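Local coordinates for protein short-chain dehydrogenase/reductase SDR (Paraburkholderia phymatum, PDB 5VA8) that binds NADP and, as a member of the short-chain dehydrogenase/reductase family, probably catalyses an NADP(H)-dependent oxidation or reduction, at residues S137-S149 / F236-G249. Residues are numbered along the deposited sequence; the frame is centred on the assembly and turned at random.
Sequences SRGFGRVVNITSS and FGRACAFLCSVHAG. With TCE (3,3',3''-phosphanetriyltripropanoic acid), chain F; NAP (NADP nicotinamide-adenine-dinucleotide phosphate), chain E.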
ATOM      1  N   SER A 137     -31.318   7.459  -1.167  1.00 17.42           N
ATOM      2  CA  SER A 137     -32.554   8.175  -1.467  1.00 16.76           C
ATOM      3  C   SER A 137     -32.544   9.592  -0.902  1.00 18.58           C
ATOM      4  O   SER A 137     -33.226  10.477  -1.438  1.00 23.57           O
ATOM      5  CB  SER A 137     -33.749   7.386  -0.925  1.00 20.79           C
ATOM      6  OG  SER A 137     -33.948   7.604   0.464  1.00 26.28           O
ATOM      7  N   ARG A 138     -31.792   9.832   0.170  1.00 17.87           N
ATOM      8  CA  ARG A 138     -31.697  11.151   0.774  1.00 16.56           C
ATOM      9  C   ARG A 138     -30.487  11.936   0.293  1.00 18.39           C
ATOM     10  O   ARG A 138     -30.342  13.107   0.654  1.00 20.44           O
ATOM     11  CB  ARG A 138     -31.682  11.029   2.302  1.00 18.87           C
ATOM     12  CG  ARG A 138     -33.038  10.584   2.854  1.00 16.87           C
ATOM     13  CD  ARG A 138     -33.026  10.436   4.370  1.00 20.41           C
ATOM     14  NE  ARG A 138     -32.149   9.355   4.810  1.00 17.79           N
ATOM     15  CZ  ARG A 138     -32.530   8.088   4.978  1.00 16.80           C
ATOM     16  NH1 ARG A 138     -33.787   7.723   4.743  1.00 18.42           N
ATOM     17  NH2 ARG A 138     -31.641   7.185   5.383  1.00 19.42           N
ATOM     18  N   GLY A 139     -29.625  11.329  -0.519  1.00 16.15           N
ATOM     19  CA  GLY A 139     -28.454  12.026  -1.010  1.00 16.82           C
ATOM     20  C   GLY A 139     -27.416  12.328   0.041  1.00 16.04           C
ATOM     21  O   GLY A 139     -26.580  13.208  -0.166  1.00 16.81           O
ATOM     22  N   PHE A 140     -27.459  11.638   1.178  1.00 15.18           N
ATOM     23  CA  PHE A 140     -26.467  11.819   2.229  1.00 15.80           C
ATOM     24  C   PHE A 140     -26.351  10.519   3.004  1.00 16.07           C
ATOM     25  O   PHE A 140     -27.369   9.937   3.391  1.00 16.59           O
ATOM     26  CB  PHE A 140     -26.846  12.961   3.190  1.00 18.70           C
ATOM     27  CG  PHE A 140     -25.875  13.131   4.336  1.00 16.31           C
ATOM     28  CD1 PHE A 140     -24.860  14.066   4.262  1.00 17.70           C
ATOM     29  CD2 PHE A 140     -25.970  12.340   5.482  1.00 17.57           C
ATOM     30  CE1 PHE A 140     -23.957  14.219   5.307  1.00 18.12           C
ATOM     31  CE2 PHE A 140     -25.055  12.478   6.526  1.00 16.16           C
ATOM     32  CZ  PHE A 140     -24.054  13.419   6.439  1.00 18.09           C
ATOM     33  N   GLY A 141     -25.121  10.091   3.266  1.00 12.54           N
ATOM     34  CA  GLY A 141     -24.924   8.927   4.103  1.00 13.27           C
ATOM     35  C   GLY A 141     -23.491   8.859   4.562  1.00 12.41           C
ATOM     36  O   GLY A 141     -22.581   9.329   3.870  1.00 12.32           O
ATOM     37  N   ARG A 142     -23.287   8.278   5.746  1.00 12.01           N
ATOM     38  CA  ARG A 142     -21.948   8.064   6.284  1.00 10.64           C
ATOM     39  C   ARG A 142     -21.897   6.689   6.913  1.00 12.60           C
ATOM     40  O   ARG A 142     -22.706   6.381   7.795  1.00 13.75           O
ATOM     41  CB  ARG A 142     -21.583   9.118   7.335  1.00 12.66           C
ATOM     42  CG  ARG A 142     -21.617  10.554   6.841  1.00 12.60           C
ATOM     43  CD  ARG A 142     -20.422  10.844   5.949  1.00 10.20           C
ATOM     44  NE  ARG A 142     -20.291  12.261   5.595  1.00 12.55           N
ATOM     45  CZ  ARG A 142     -20.759  12.807   4.476  1.00 13.66           C
ATOM     46  NH1 ARG A 142     -21.420  12.068   3.583  1.00 12.93           N
ATOM     47  NH2 ARG A 142     -20.560  14.103   4.237  1.00 14.72           N
ATOM     48  N   VAL A 143     -20.960   5.866   6.466  1.00 10.52           N
ATOM     49  CA  VAL A 143     -20.689   4.577   7.093  1.00 10.02           C
ATOM     50  C   VAL A 143     -19.242   4.597   7.551  1.00 10.99           C
ATOM     51  O   VAL A 143     -18.347   4.918   6.759  1.00 11.65           O
ATOM     52  CB  VAL A 143     -20.919   3.398   6.134  1.00 12.28           C
ATOM     53  CG1 VAL A 143     -20.584   2.071   6.838  1.00 13.07           C
ATOM     54  CG2 VAL A 143     -22.364   3.394   5.599  1.00 11.17           C
ATOM     55  N   VAL A 144     -19.013   4.261   8.819  1.00 10.48           N
ATOM     56  CA  VAL A 144     -17.670   4.134   9.377  1.00 10.15           C
ATOM     57  C   VAL A 144     -17.561   2.733   9.949  1.00 12.01           C
ATOM     58  O   VAL A 144     -18.325   2.374  10.856  1.00 12.87           O
ATOM     59  CB  VAL A 144     -17.386   5.185  10.464  1.00 12.20           C
ATOM     60  CG1 VAL A 144     -16.017   4.929  11.105  1.00 13.69           C
ATOM     61  CG2 VAL A 144     -17.447   6.597   9.877  1.00 12.70           C
ATOM     62  N   ASN A 145     -16.619   1.947   9.440  1.00 11.66           N
ATOM     63  CA  ASN A 145     -16.393   0.590   9.935  1.00 10.90           C
ATOM     64  C   ASN A 145     -15.192   0.594  10.872  1.00 11.80           C
ATOM     65  O   ASN A 145     -14.083   0.945  10.460  1.00 10.81           O
ATOM     66  CB  ASN A 145     -16.148  -0.382   8.781  1.00  9.50           C
ATOM     67  CG  ASN A 145     -17.235  -0.316   7.738  1.00 12.34           C
ATOM     68  OD1 ASN A 145     -18.388  -0.620   8.031  1.00 12.59           O
ATOM     69  ND2 ASN A 145     -16.881   0.088   6.523  1.00 12.45           N
ATOM     70  N   ILE A 146     -15.400   0.182  12.121  1.00 10.93           N
ATOM     71  CA  ILE A 146     -14.279   0.026  13.045  1.00 10.12           C
ATOM     72  C   ILE A 146     -13.615  -1.303  12.734  1.00 11.52           C
ATOM     73  O   ILE A 146     -14.243  -2.361  12.870  1.00 12.88           O
ATOM     74  CB  ILE A 146     -14.747   0.071  14.504  1.00 11.52           C
ATOM     75  CG1 ILE A 146     -15.365   1.430  14.834  1.00 10.65           C
ATOM     76  CG2 ILE A 146     -13.576  -0.269  15.450  1.00 12.96           C
ATOM     77  CD1 ILE A 146     -15.937   1.492  16.255  1.00 11.12           C
ATOM     78  N   THR A 147     -12.349  -1.257  12.303  1.00 12.47           N
ATOM     79  CA  THR A 147     -11.649  -2.484  11.941  1.00 12.45           C
ATOM     80  C   THR A 147     -10.456  -2.650  12.873  1.00 13.45           C
ATOM     81  O   THR A 147     -10.658  -2.811  14.083  1.00 12.18           O
ATOM     82  CB  THR A 147     -11.261  -2.507  10.453  1.00 11.71           C
ATOM     83  OG1 THR A 147     -10.377  -1.425  10.122  1.00 12.16           O
ATOM     84  CG2 THR A 147     -12.530  -2.410   9.582  1.00 11.40           C
ATOM     85  N   SER A 148      -9.233  -2.577  12.347  1.00 11.54           N
ATOM     86  CA  SER A 148      -8.048  -2.884  13.147  1.00 10.34           C
ATOM     87  C   SER A 148      -6.807  -2.564  12.336  1.00 10.48           C
ATOM     88  O   SER A 148      -6.818  -2.660  11.107  1.00 12.25           O
ATOM     89  CB  SER A 148      -8.015  -4.363  13.551  1.00 11.19           C
ATOM     90  OG  SER A 148      -6.839  -4.637  14.304  1.00 12.45           O
ATOM     91  N   SER A 149      -5.719  -2.253  13.048  1.00 12.72           N
ATOM     92  CA  SER A 149      -4.413  -2.202  12.406  1.00 12.78           C
ATOM     93  C   SER A 149      -4.042  -3.537  11.763  1.00 14.26           C
ATOM     94  O   SER A 149      -3.136  -3.572  10.926  1.00 13.62           O
ATOM     95  CB  SER A 149      -3.341  -1.816  13.431  1.00 12.65           C
ATOM     96  OG  SER A 149      -3.103  -2.904  14.320  1.00 14.21           O
ATOM     97  N   PHE A 236     -10.691   8.596  19.419  1.00 15.63           N
ATOM     98  CA  PHE A 236     -11.195   7.730  18.356  1.00 14.77           C
ATOM     99  C   PHE A 236     -12.577   8.189  17.902  1.00 13.26           C
ATOM    100  O   PHE A 236     -12.842   8.320  16.700  1.00 14.19           O
ATOM    101  CB  PHE A 236     -11.244   6.280  18.844  1.00 14.25           C
ATOM    102  CG  PHE A 236     -11.541   5.285  17.756  1.00 14.71           C
ATOM    103  CD1 PHE A 236     -10.529   4.826  16.918  1.00 15.83           C
ATOM    104  CD2 PHE A 236     -12.838   4.824  17.557  1.00 14.69           C
ATOM    105  CE1 PHE A 236     -10.805   3.907  15.909  1.00 14.88           C
ATOM    106  CE2 PHE A 236     -13.119   3.910  16.547  1.00 13.85           C
ATOM    107  CZ  PHE A 236     -12.105   3.455  15.722  1.00 13.53           C
ATOM    108  N   GLY A 237     -13.463   8.460  18.866  1.00 14.44           N
ATOM    109  CA  GLY A 237     -14.792   8.944  18.531  1.00 14.76           C
ATOM    110  C   GLY A 237     -14.775  10.275  17.801  1.00 13.11           C
ATOM    111  O   GLY A 237     -15.605  10.515  16.919  1.00 14.84           O
ATOM    112  N   ARG A 238     -13.846  11.167  18.165  1.00 14.91           N
ATOM    113  CA  ARG A 238     -13.769  12.450  17.474  0.54 13.03           C
ATOM    114  C   ARG A 238     -13.399  12.266  16.007  1.00 12.91           C
ATOM    115  O   ARG A 238     -13.938  12.957  15.137  1.00 14.12           O
ATOM    116  CB  ARG A 238     -12.760  13.373  18.163  0.54 15.95           C
ATOM    117  CG  ARG A 238     -13.025  13.626  19.634  0.54 20.24           C
ATOM    118  CD  ARG A 238     -14.331  14.354  19.899  0.54 26.65           C
ATOM    119  NE  ARG A 238     -14.419  14.735  21.310  0.54 34.03           N
ATOM    120  CZ  ARG A 238     -15.502  15.238  21.897  0.54 36.09           C
ATOM    121  NH1 ARG A 238     -16.617  15.424  21.203  0.54 31.91           N
ATOM    122  NH2 ARG A 238     -15.470  15.550  23.186  0.54 37.07           N
ATOM    123  N   ALA A 239     -12.476  11.345  15.711  1.00 13.32           N
ATOM    124  CA  ALA A 239     -12.156  11.068  14.312  1.00 13.63           C
ATOM    125  C   ALA A 239     -13.363  10.495  13.581  1.00 12.70           C
ATOM    126  O   ALA A 239     -13.636  10.862  12.433  1.00 14.85           O
ATOM    127  CB  ALA A 239     -10.972  10.108  14.211  1.00 16.16           C
ATOM    128  N   CYS A 240     -14.104   9.603  14.239  1.00 12.39           N
ATOM    129  CA  CYS A 240     -15.338   9.094  13.657  1.00 12.74           C
ATOM    130  C   CYS A 240     -16.310  10.232  13.351  1.00 12.38           C
ATOM    131  O   CYS A 240     -16.896  10.292  12.265  1.00 14.03           O
ATOM    132  CB  CYS A 240     -15.972   8.086  14.611  1.00 13.93           C
ATOM    133  SG  CYS A 240     -17.500   7.337  13.989  1.00 14.85           S
ATOM    134  N   ALA A 241     -16.481  11.154  14.300  1.00 13.26           N
ATOM    135  CA  ALA A 241     -17.412  12.259  14.088  1.00 13.93           C
ATOM    136  C   ALA A 241     -16.977  13.120  12.911  1.00 15.72           C
ATOM    137  O   ALA A 241     -17.813  13.562  12.117  1.00 15.15           O
ATOM    138  CB  ALA A 241     -17.543  13.103  15.359  1.00 15.62           C
ATOM    139  N   PHE A 242     -15.667  13.357  12.762  1.00 15.43           N
ATOM    140  CA  PHE A 242     -15.233  14.136  11.606  1.00 15.77           C
ATOM    141  C   PHE A 242     -15.589  13.431  10.298  1.00 13.84           C
ATOM    142  O   PHE A 242     -16.091  14.067   9.358  1.00 13.95           O
ATOM    143  CB  PHE A 242     -13.735  14.426  11.657  1.00 15.90           C
ATOM    144  CG  PHE A 242     -13.294  15.313  10.533  1.00 13.69           C
ATOM    145  CD1 PHE A 242     -13.495  16.677  10.614  1.00 16.30           C
ATOM    146  CD2 PHE A 242     -12.796  14.774   9.360  1.00 16.27           C
ATOM    147  CE1 PHE A 242     -13.132  17.518   9.560  1.00 17.01           C
ATOM    148  CE2 PHE A 242     -12.439  15.609   8.299  1.00 15.51           C
ATOM    149  CZ  PHE A 242     -12.611  16.972   8.407  1.00 15.79           C
ATOM    150  N   LEU A 243     -15.344  12.118  10.214  1.00 13.58           N
ATOM    151  CA  LEU A 243     -15.717  11.384   9.005  1.00 12.94           C
ATOM    152  C   LEU A 243     -17.210  11.469   8.747  1.00 13.32           C
ATOM    153  O   LEU A 243     -17.646  11.474   7.587  1.00 15.43           O
ATOM    154  CB  LEU A 243     -15.310   9.913   9.108  1.00 13.69           C
ATOM    155  CG  LEU A 243     -13.829   9.593   8.911  1.00 11.94           C
ATOM    156  CD1 LEU A 243     -13.582   8.127   9.249  1.00 16.11           C
ATOM    157  CD2 LEU A 243     -13.378   9.909   7.487  1.00 14.16           C
ATOM    158  N   CYS A 244     -18.006  11.547   9.805  1.00 13.64           N
ATOM    159  CA  CYS A 244     -19.448  11.584   9.640  1.00 12.66           C
ATOM    160  C   CYS A 244     -19.975  12.974   9.325  1.00 14.72           C
ATOM    161  O   CYS A 244     -21.181  13.119   9.108  1.00 15.46           O
ATOM    162  CB  CYS A 244     -20.133  11.050  10.902  1.00 10.88           C
ATOM    163  SG  CYS A 244     -19.877   9.276  11.173  1.00 15.19           S
ATOM    164  N   SER A 245     -19.108  13.982   9.273  1.00 15.10           N
ATOM    165  CA  SER A 245     -19.528  15.370   9.170  1.00 14.37           C
ATOM    166  C   SER A 245     -19.755  15.785   7.718  1.00 14.80           C
ATOM    167  O   SER A 245     -19.394  15.089   6.762  1.00 13.70           O
ATOM    168  CB  SER A 245     -18.480  16.293   9.789  1.00 16.07           C
ATOM    169  OG  SER A 245     -17.372  16.433   8.904  1.00 15.27           O
ATOM    170  N   VAL A 246     -20.325  16.982   7.569  1.00 15.36           N
ATOM    171  CA  VAL A 246     -20.481  17.576   6.244  1.00 15.45           C
ATOM    172  C   VAL A 246     -19.167  18.076   5.680  1.00 16.49           C
ATOM    173  O   VAL A 246     -19.142  18.547   4.536  1.00 18.76           O
ATOM    174  CB  VAL A 246     -21.506  18.725   6.279  1.00 16.48           C
ATOM    175  CG1 VAL A 246     -22.847  18.209   6.805  1.00 20.04           C
ATOM    176  CG2 VAL A 246     -20.981  19.909   7.115  1.00 18.36           C
ATOM    177  N   HIS A 247     -18.074  17.991   6.438  1.00 14.67           N
ATOM    178  CA  HIS A 247     -16.765  18.418   5.957  1.00 14.55           C
ATOM    179  C   HIS A 247     -15.913  17.261   5.459  1.00 15.34           C
ATOM    180  O   HIS A 247     -14.766  17.484   5.053  1.00 17.47           O
ATOM    181  CB  HIS A 247     -16.021  19.173   7.060  1.00 20.41           C
ATOM    182  CG  HIS A 247     -16.818  20.293   7.643  1.00 21.08           C
ATOM    183  ND1 HIS A 247     -17.235  21.375   6.897  1.00 23.40           N
ATOM    184  CD2 HIS A 247     -17.311  20.482   8.890  1.00 24.34           C
ATOM    185  CE1 HIS A 247     -17.934  22.192   7.665  1.00 27.24           C
ATOM    186  NE2 HIS A 247     -17.997  21.671   8.878  1.00 26.41           N
ATOM    187  N   ALA A 248     -16.445  16.035   5.472  1.00 14.33           N
ATOM    188  CA  ALA A 248     -15.718  14.860   5.018  1.00 14.32           C
ATOM    189  C   ALA A 248     -16.387  14.212   3.812  1.00 13.19           C
ATOM    190  O   ALA A 248     -16.152  13.032   3.532  1.00 13.33           O
ATOM    191  CB  ALA A 248     -15.575  13.852   6.160  1.00 14.40           C
ATOM    192  N   GLY A 249     -17.201  14.967   3.073  1.00 13.32           N
ATOM    193  CA  GLY A 249     -17.923  14.368   1.959  1.00 15.13           C
ATOM    194  C   GLY A 249     -17.066  14.001   0.759  1.00 15.25           C
ATOM    195  O   GLY A 249     -17.575  13.346  -0.156  1.00 15.64           O
TER
HETATM  196  O16 TCE F 302      -9.307  -7.958  16.450  0.98 13.67           O
HETATM  197  C14 TCE F 302      -8.361  -7.124  16.474  0.98 13.75           C
HETATM  198  O15 TCE F 302      -7.658  -6.934  15.454  0.98 14.17           O
HETATM  199  C5  TCE F 302      -8.056  -6.366  17.764  0.98 13.78           C
HETATM  200  C2  TCE F 302      -6.690  -5.703  17.621  0.98 16.20           C
HETATM  201  P   TCE F 302      -6.427  -4.542  19.046  0.98 17.27           P
HETATM  202  C3  TCE F 302      -6.978  -5.285  20.639  0.98 18.44           C
HETATM  203  C6  TCE F 302      -5.997  -6.433  20.833  0.98 24.79           C
HETATM  204  C8  TCE F 302      -6.436  -7.200  22.063  0.98 43.27           C
HETATM  205  O10 TCE F 302      -5.587  -7.419  22.957  0.98 46.08           O
HETATM  206  O9  TCE F 302      -7.630  -7.593  22.177  0.98 45.76           O
HETATM  207  C1  TCE F 302      -4.654  -4.046  19.092  0.98 17.24           C
HETATM  208  C4  TCE F 302      -4.337  -3.361  17.767  0.98 17.27           C
HETATM  209  C11 TCE F 302      -2.856  -3.028  17.774  0.98 18.72           C
HETATM  210  O12 TCE F 302      -2.332  -2.387  16.825  0.98 16.45           O
HETATM  211  O13 TCE F 302      -2.165  -3.405  18.758  0.98 20.50           O
HETATM  212  PA  NAP E 301     -14.776  -3.143  24.480  1.00 16.95           P
HETATM  213  O1A NAP E 301     -14.271  -2.028  25.303  1.00 17.38           O
HETATM  214  O2A NAP E 301     -14.790  -4.504  25.143  1.00 19.64           O
HETATM  215  O5B NAP E 301     -16.253  -2.732  24.010  1.00 15.61           O
HETATM  216  C5B NAP E 301     -16.996  -3.642  23.186  1.00 14.30           C
HETATM  217  C4B NAP E 301     -18.418  -3.156  23.160  1.00 13.32           C
HETATM  218  O4B NAP E 301     -19.133  -3.876  22.135  1.00 15.40           O
HETATM  219  C3B NAP E 301     -19.209  -3.389  24.448  1.00 13.60           C
HETATM  220  O3B NAP E 301     -20.197  -2.377  24.585  1.00 13.40           O
HETATM  221  C2B NAP E 301     -19.855  -4.744  24.176  1.00 15.12           C
HETATM  222  O2B NAP E 301     -20.968  -4.930  25.080  1.00 14.77           O
HETATM  223  C1B NAP E 301     -20.229  -4.564  22.704  1.00 15.76           C
HETATM  224  N9A NAP E 301     -20.389  -5.809  21.959  1.00 15.08           N
HETATM  225  C8A NAP E 301     -19.438  -6.775  21.763  1.00 15.00           C
HETATM  226  N7A NAP E 301     -19.815  -7.742  20.960  1.00 15.86           N
HETATM  227  C5A NAP E 301     -21.111  -7.392  20.610  1.00 14.06           C
HETATM  228  C6A NAP E 301     -22.073  -8.016  19.792  1.00 14.78           C
HETATM  229  N6A NAP E 301     -21.866  -9.169  19.147  1.00 15.46           N
HETATM  230  N1A NAP E 301     -23.277  -7.414  19.664  1.00 13.43           N
HETATM  231  C2A NAP E 301     -23.485  -6.256  20.306  1.00 12.05           C
HETATM  232  N3A NAP E 301     -22.654  -5.576  21.103  1.00 13.47           N
HETATM  233  C4A NAP E 301     -21.479  -6.203  21.219  1.00 13.44           C
HETATM  234  O3  NAP E 301     -13.932  -3.286  23.129  1.00 16.56           O
HETATM  235  PN  NAP E 301     -13.175  -2.222  22.200  1.00 14.58           P
HETATM  236  O1N NAP E 301     -13.982  -0.990  22.099  1.00 14.00           O
HETATM  237  O2N NAP E 301     -11.777  -2.132  22.669  1.00 16.54           O
HETATM  238  O5D NAP E 301     -13.196  -3.019  20.817  1.00 17.22           O
HETATM  239  C5D NAP E 301     -14.184  -2.740  19.804  1.00 17.65           C
HETATM  240  C4D NAP E 301     -13.724  -3.456  18.558  1.00 12.18           C
HETATM  241  O4D NAP E 301     -12.471  -2.877  18.124  1.00 12.69           O
HETATM  242  C3D NAP E 301     -13.460  -4.958  18.715  1.00 13.50           C
HETATM  243  O3D NAP E 301     -13.804  -5.658  17.520  1.00 14.57           O
HETATM  244  C2D NAP E 301     -11.951  -5.005  18.929  1.00 12.60           C
HETATM  245  O2D NAP E 301     -11.345  -6.249  18.591  1.00 13.16           O
HETATM  246  C1D NAP E 301     -11.535  -3.902  17.961  1.00 12.74           C
HETATM  247  N1N NAP E 301     -10.185  -3.344  18.222  1.00 13.77           N
HETATM  248  C2N NAP E 301      -9.849  -2.941  19.460  1.00 14.94           C
HETATM  249  C3N NAP E 301      -8.615  -2.367  19.683  1.00 16.16           C
HETATM  250  C7N NAP E 301      -8.128  -1.866  21.008  1.00 15.02           C
HETATM  251  O7N NAP E 301      -6.901  -1.784  21.206  1.00 15.64           O
HETATM  252  N7N NAP E 301      -9.023  -1.656  21.969  1.00 13.86           N
HETATM  253  C4N NAP E 301      -7.780  -2.152  18.589  1.00 26.82           C
HETATM  254  C5N NAP E 301      -8.155  -2.592  17.331  1.00 16.99           C
HETATM  255  C6N NAP E 301      -9.361  -3.204  17.167  1.00 14.96           C
HETATM  256  P2B NAP E 301     -21.593  -6.392  25.352  1.00 15.21           P
HETATM  257  O1X NAP E 301     -22.282  -6.799  24.092  1.00 16.06           O
HETATM  258  O2X NAP E 301     -20.440  -7.330  25.717  1.00 14.89           O
HETATM  259  O3X NAP E 301     -22.547  -6.164  26.541  1.00 20.06           O
HETATM  260  O   HOH W   1     -21.066  16.871   3.069  1.00 25.04           O
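In the Rossmann-fold sheet of this short-chain dehydrogenase, strand 141-146 is packed by the last turns of helix 233-243 through Val144, Ile146, Cys240 and Phe236, while Arg142 grips the turn after the helix. The axes of the two short segments come within 9.1 Å, their directions 150° apart, roughly antiparallel. Beta-branched Val144 suits a buried strand: its CG2 lies 3.8 Å from Cys244 SG and also meets Leu243 CB, while CG1 rests on Cys240 SG, the slim thiols fitting against the valine. Towards the cofactor, Ile146 sends CG1 and CD1 to the edge of the Phe236 ring (CD1 to CE2 3.7 Å), while its CG2, anti to the backbone N, touches Phe236 CZ and lies 3.9 Å from O4D of NADP. As in other Rossmann folds, the parallel strand's C-terminal end leads to the cofactor; just beyond it, Ser149 OG and Ser148 OG each hydrogen-bond a carboxylate of the bound phosphine. At the other end Arg142, bent at chi2 (-74°), turns its guanidinium side-on to Ser245 O, which takes NE (3.2 Å) and NH2 (3.0 Å) from one face of its carbonyl plane. NH1 returns to Gly141 O at 3.0 Å, fixing the group's rotation, and Phe140 CE1 lies 3.4 Å above one guanidinium face, offset toward its rim. Ser245 OG donates to Phe242 O and accepts from His247 N, closing an ST turn.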